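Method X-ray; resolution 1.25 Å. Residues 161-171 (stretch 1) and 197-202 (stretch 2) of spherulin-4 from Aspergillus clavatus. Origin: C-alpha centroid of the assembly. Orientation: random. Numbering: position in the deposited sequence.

Stretch 1 161-171: YLSTADSTVVF
Stretch 2 197-202: QLCAVI

Residues 161-171 begin with a run, Tyr 161 to Thr 164, whose phi/psi values are helical (-62 to -84°/-7 to -35°), although regular helical bonding is absent. The turn is tied by Thr 164, whose N and OG1 lie 3.0 and 2.7 Å from Tyr 161 O and donate hydrogen bonds to it; Thr 164 takes the p rotamer (chi1 69°). A weak bond follows from Ala 165 N to Leu 162 O (3.4 Å). Ala 165 is extended (-130/157°), Asp 166 turns back (-72/-36°), and Ser 167 opens a strand that runs through Phe 171, with phi/psi of -147/149° at Ser 167, -129/129° at Thr 168, -78/100° at Val 169 and -142/125° at Phe 171. In the second stretch Gln 197 (-90/-7°) leads directly into the strand 198-202, which is extended throughout, with phi near -125° and psi from 113 to 146°.

The two strands run parallel, their N-to-C directions diverging by 41° and their axes approaching to 4.4 Å. Thr 168 pairs with Leu 198 (CA-CA 5.0 Å) and Val 169 with Cys 199 (CA-CA 4.4 Å). Hydrogen bonds pass alternately between the backbones: Thr 168 N to Gln 197 O (2.8 Å), Cys 199 N to Thr 168 O (2.8 Å), Val 170 N to Cys 199 O (3.1 Å) and Val 201 N to Phe 171 O (2.8 Å). The last bond skips a residue on the first strand, at the point where Val 170 departs from extended geometry (-97/-5°). Phe 171 N is left buried without a partner, 3.8 Å from Cys 199 O. CA-H...O contacts supplement the ladder, from Ser 167 CA to Gln 197 O (3.3 Å), Leu 198 CA to Thr 168 O (3.5 Å) and Val 169 CA to Cys 199 O (3.4 Å).

Val 169 and Cys 199, both t, project from the same face of the sheet, and their CG2 and SG atoms meet at 3.8 Å. Val 169 CG1 also packs against CG2 of Val 201 (t), at 3.9 Å; these are van der Waals contacts among buried apolar groups. Thr 168 (m) and Leu 198 (m, t) occupy the other face. The CD2 of Leu 198 reaches Val 170 CG1 (3.8 Å; Val 170 is m) and Leu 162 CD2 (4.0 Å; Leu 162 is m, t), joining the segment before the strand to the paired strands through apolar contact. Farther along, Phe 171 (t, chi2 -86°) brings CE1 to 3.9 Å from CG1 of Ile 202 (m, t), while Val 201 O lies at the ring edge.

Gln 197 (m, t, chi3 -68°) points its CA-CB bond sideways, but its end comes nearer to the first stretch, placing NE2 3.8 Å from Leu 162 CB. Beside this apolar neighbor, water 2 gives NE2 an acceptor (3.1 Å) and in turn donates to Ala 165 O (2.9 Å), while OE1 is bonded elsewhere in the structure. Water 1 is hydrogen-bonded to Leu 162 O and Gln 197 O, 2.9 Å from each, and to Thr 168 OG1 (2.7 Å). The two waters thus link polar groups of the first stretch to Gln 197, beside the direct strand pairing.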

ATOM      1  N   TYR A 161      15.398   8.124   4.876  1.00 11.13           N
ATOM      2  CA  TYR A 161      13.969   8.113   5.144  1.00 11.82           C
ATOM      3  C   TYR A 161      13.406   6.711   5.372  1.00 11.61           C
ATOM      4  O   TYR A 161      12.342   6.562   5.970  1.00 12.42           O
ATOM      5  CB  TYR A 161      13.231   8.775   3.985  1.00 10.64           C
ATOM      6  CG  TYR A 161      13.470  10.266   3.828  1.00 12.18           C
ATOM      7  CD1 TYR A 161      13.623  11.095   4.925  1.00 17.88           C
ATOM      8  CD2 TYR A 161      13.502  10.854   2.576  1.00 18.63           C
ATOM      9  CE1 TYR A 161      13.822  12.458   4.776  1.00 17.10           C
ATOM     10  CE2 TYR A 161      13.703  12.233   2.423  1.00 17.67           C
ATOM     11  CZ  TYR A 161      13.875  13.018   3.528  1.00 13.22           C
ATOM     12  OH  TYR A 161      14.053  14.364   3.397  1.00 13.73           O
ATOM     13  N   LEU A 162      14.094   5.676   4.904  1.00 11.81           N
ATOM     14  CA  LEU A 162      13.507   4.343   4.917  1.00 11.00           C
ATOM     15  C   LEU A 162      13.191   3.857   6.320  1.00 12.14           C
ATOM     16  O   LEU A 162      12.198   3.156   6.523  1.00 12.44           O
ATOM     17  CB  LEU A 162      14.417   3.344   4.224  1.00 11.14           C
ATOM     18  CG  LEU A 162      14.621   3.602   2.739  1.00 12.43           C
ATOM     19  CD1 LEU A 162      15.661   2.639   2.184  1.00 14.27           C
ATOM     20  CD2 LEU A 162      13.339   3.498   1.921  1.00 12.49           C
ATOM     21  N   SER A 163      14.011   4.209   7.295  1.00 12.72           N
ATOM     22  CA  SER A 163      13.804   3.682   8.642  1.00 13.92           C
ATOM     23  C   SER A 163      12.669   4.403   9.377  1.00 13.34           C
ATOM     24  O   SER A 163      12.278   3.967  10.464  1.00 16.66           O
ATOM     25  CB  SER A 163      15.092   3.731   9.450  1.00 19.73           C
ATOM     26  OG  SER A 163      15.482   5.066   9.633  1.00 23.25           O
ATOM     27  N   THR A 164      12.118   5.464   8.796  1.00 12.80           N
ATOM     28  CA  THR A 164      10.982   6.158   9.405  1.00 13.12           C
ATOM     29  C   THR A 164       9.636   5.518   9.080  1.00 13.14           C
ATOM     30  O   THR A 164       8.607   5.903   9.639  1.00 15.23           O
ATOM     31  CB  THR A 164      10.947   7.651   9.013  1.00 14.87           C
ATOM     32  OG1 THR A 164      10.620   7.830   7.629  1.00 19.37           O
ATOM     33  CG2 THR A 164      12.280   8.283   9.291  1.00 18.11           C
ATOM     34  N   ALA A 165       9.629   4.535   8.196  1.00  9.82           N
ATOM     35  CA  ALA A 165       8.407   3.854   7.772  1.00  9.81           C
ATOM     36  C   ALA A 165       8.617   2.348   7.871  1.00  9.86           C
ATOM     37  O   ALA A 165       9.759   1.860   7.837  1.00 12.21           O
ATOM     38  CB  ALA A 165       8.032   4.242   6.347  1.00 10.65           C
ATOM     39  N   ASP A 166       7.531   1.602   7.982  1.00  9.40           N
ATOM     40  CA  ASP A 166       7.595   0.155   7.890  1.00 10.01           C
ATOM     41  C   ASP A 166       7.855  -0.313   6.472  1.00 10.04           C
ATOM     42  O   ASP A 166       8.594  -1.282   6.250  1.00 10.76           O
ATOM     43  CB  ASP A 166       6.309  -0.451   8.429  1.00 11.21           C
ATOM     44  CG  ASP A 166       6.141  -0.187   9.894  1.00 13.27           C
ATOM     45  OD1 ASP A 166       6.965  -0.710  10.677  1.00 15.26           O
ATOM     46  OD2 ASP A 166       5.216   0.539  10.315  1.00 12.07           O
ATOM     47  N   SER A 167       7.284   0.393   5.499  1.00  9.43           N
ATOM     48  CA  SER A 167       7.543   0.137   4.079  1.00  8.42           C
ATOM     49  C   SER A 167       7.482   1.424   3.309  1.00  9.39           C
ATOM     50  O   SER A 167       6.715   2.321   3.671  1.00  9.14           O
ATOM     51  CB  SER A 167       6.526  -0.843   3.496  1.00 11.21           C
ATOM     52  OG  SER A 167       6.601  -2.100   4.147  1.00 14.84           O
ATOM     53  N   THR A 168       8.271   1.497   2.243  1.00  8.43           N
ATOM     54  CA  THR A 168       8.291   2.642   1.360  1.00  8.35           C
ATOM     55  C   THR A 168       8.128   2.160  -0.064  1.00  8.39           C
ATOM     56  O   THR A 168       8.851   1.270  -0.509  1.00  8.79           O
ATOM     57  CB  THR A 168       9.626   3.412   1.483  1.00  9.20           C
ATOM     58  OG1 THR A 168       9.757   3.942   2.805  1.00 10.35           O
ATOM     59  CG2 THR A 168       9.695   4.564   0.526  1.00 10.18           C
ATOM     60  N   VAL A 169       7.188   2.767  -0.780  1.00  8.21           N
ATOM     61  CA  VAL A 169       6.984   2.503  -2.200  1.00  8.68           C
ATOM     62  C   VAL A 169       8.051   3.231  -2.991  1.00  8.23           C
ATOM     63  O   VAL A 169       7.968   4.426  -3.226  1.00  9.49           O
ATOM     64  CB  VAL A 169       5.581   2.942  -2.653  1.00  8.53           C
ATOM     65  CG1 VAL A 169       5.355   2.512  -4.088  1.00 10.66           C
ATOM     66  CG2 VAL A 169       4.486   2.366  -1.742  1.00 10.44           C
ATOM     67  N   VAL A 170       9.074   2.488  -3.398  1.00  8.23           N
ATOM     68  CA  VAL A 170      10.225   3.070  -4.082  1.00  9.46           C
ATOM     69  C   VAL A 170      10.148   2.953  -5.589  1.00  9.53           C
ATOM     70  O   VAL A 170      11.006   3.510  -6.274  1.00 10.14           O
ATOM     71  CB  VAL A 170      11.564   2.476  -3.592  1.00  9.68           C
ATOM     72  CG1 VAL A 170      11.787   2.789  -2.113  1.00  9.65           C
ATOM     73  CG2 VAL A 170      11.667   0.975  -3.865  1.00 10.21           C
ATOM     74  N   PHE A 171       9.133   2.263  -6.101  1.00  9.56           N
ATOM     75  CA  PHE A 171       8.891   2.174  -7.527  1.00  9.51           C
ATOM     76  C   PHE A 171       7.384   2.208  -7.705  1.00  9.80           C
ATOM     77  O   PHE A 171       6.675   1.407  -7.091  1.00  9.61           O
ATOM     78  CB  PHE A 171       9.480   0.891  -8.133  1.00 10.71           C
ATOM     79  CG  PHE A 171       9.314   0.847  -9.617  1.00 10.82           C
ATOM     80  CD1 PHE A 171       8.152   0.353 -10.174  1.00 10.38           C
ATOM     81  CD2 PHE A 171      10.281   1.392 -10.452  1.00 12.21           C
ATOM     82  CE1 PHE A 171       7.965   0.381 -11.541  1.00 12.30           C
ATOM     83  CE2 PHE A 171      10.108   1.401 -11.821  1.00 14.01           C
ATOM     84  CZ  PHE A 171       8.959   0.905 -12.360  1.00 13.11           C
ATOM     85  N   GLN A 197      11.894  -3.368   3.810  1.00  9.22           N
ATOM     86  CA  GLN A 197      11.547  -1.953   3.872  1.00  9.45           C
ATOM     87  C   GLN A 197      10.845  -1.421   2.632  1.00  8.83           C
ATOM     88  O   GLN A 197      10.464  -0.258   2.623  1.00  9.70           O
ATOM     89  CB  GLN A 197      12.820  -1.141   4.074  1.00 10.32           C
ATOM     90  CG  GLN A 197      13.538  -1.483   5.341  1.00 11.01           C
ATOM     91  CD  GLN A 197      14.807  -0.698   5.466  1.00 12.57           C
ATOM     92  OE1 GLN A 197      15.738  -0.905   4.707  1.00 13.90           O
ATOM     93  NE2 GLN A 197      14.833   0.253   6.380  1.00 13.34           N
ATOM     94  N   LEU A 198      10.738  -2.237   1.580  1.00  8.74           N
ATOM     95  CA  LEU A 198      10.450  -1.732   0.243  1.00  9.10           C
ATOM     96  C   LEU A 198       9.207  -2.331  -0.374  1.00  9.39           C
ATOM     97  O   LEU A 198       8.896  -3.522  -0.209  1.00  9.92           O
ATOM     98  CB  LEU A 198      11.629  -2.031  -0.677  1.00  9.75           C
ATOM     99  CG  LEU A 198      12.998  -1.563  -0.174  1.00 10.16           C
ATOM    100  CD1 LEU A 198      14.075  -1.974  -1.174  1.00 11.84           C
ATOM    101  CD2 LEU A 198      13.024  -0.075   0.082  1.00 10.38           C
ATOM    102  N   CYS A 199       8.505  -1.480  -1.115  1.00  8.98           N
ATOM    103  CA  CYS A 199       7.330  -1.869  -1.876  1.00  8.20           C
ATOM    104  C   CYS A 199       7.513  -1.458  -3.323  1.00  8.55           C
ATOM    105  O   CYS A 199       8.113  -0.421  -3.626  1.00  9.15           O
ATOM    106  CB  CYS A 199       6.084  -1.197  -1.298  1.00  8.71           C
ATOM    107  SG  CYS A 199       4.565  -1.449  -2.189  1.00 12.83           S
ATOM    108  N   ALA A 200       6.967  -2.270  -4.218  1.00  8.84           N
ATOM    109  CA  ALA A 200       6.997  -2.021  -5.651  1.00  8.99           C
ATOM    110  C   ALA A 200       5.589  -2.069  -6.208  1.00  8.97           C
ATOM    111  O   ALA A 200       4.856  -3.031  -5.967  1.00  9.34           O
ATOM    112  CB  ALA A 200       7.847  -3.042  -6.359  1.00 10.56           C
ATOM    113  N   VAL A 201       5.254  -1.053  -6.995  1.00  8.67           N
ATOM    114  CA  VAL A 201       3.982  -0.948  -7.680  1.00  9.01           C
ATOM    115  C   VAL A 201       4.264  -0.844  -9.178  1.00  8.95           C
ATOM    116  O   VAL A 201       4.862   0.139  -9.639  1.00  9.94           O
ATOM    117  CB  VAL A 201       3.213   0.286  -7.203  1.00 10.18           C
ATOM    118  CG1 VAL A 201       1.971   0.521  -8.054  1.00 11.29           C
ATOM    119  CG2 VAL A 201       2.804   0.131  -5.749  1.00 10.98           C
ATOM    120  N   ILE A 202       3.827  -1.847  -9.924  1.00  8.58           N
ATOM    121  CA  ILE A 202       4.065  -1.909 -11.357  1.00  9.48           C
ATOM    122  C   ILE A 202       2.725  -2.048 -12.046  1.00 10.41           C
ATOM    123  O   ILE A 202       2.064  -3.069 -11.911  1.00 11.05           O
ATOM    124  CB  ILE A 202       4.963  -3.095 -11.750  1.00  9.96           C
ATOM    125  CG1 ILE A 202       6.265  -3.086 -10.946  1.00 11.09           C
ATOM    126  CG2 ILE A 202       5.272  -3.065 -13.243  1.00 11.16           C
ATOM    127  CD1 ILE A 202       7.059  -4.384 -11.073  1.00 12.96           C
TER
HETATM  128  O   HOH W   1      10.529   1.994   4.525  1.00 11.85           O
HETATM  129  O   HOH W   2      12.290   0.537   8.047  1.00 14.87           O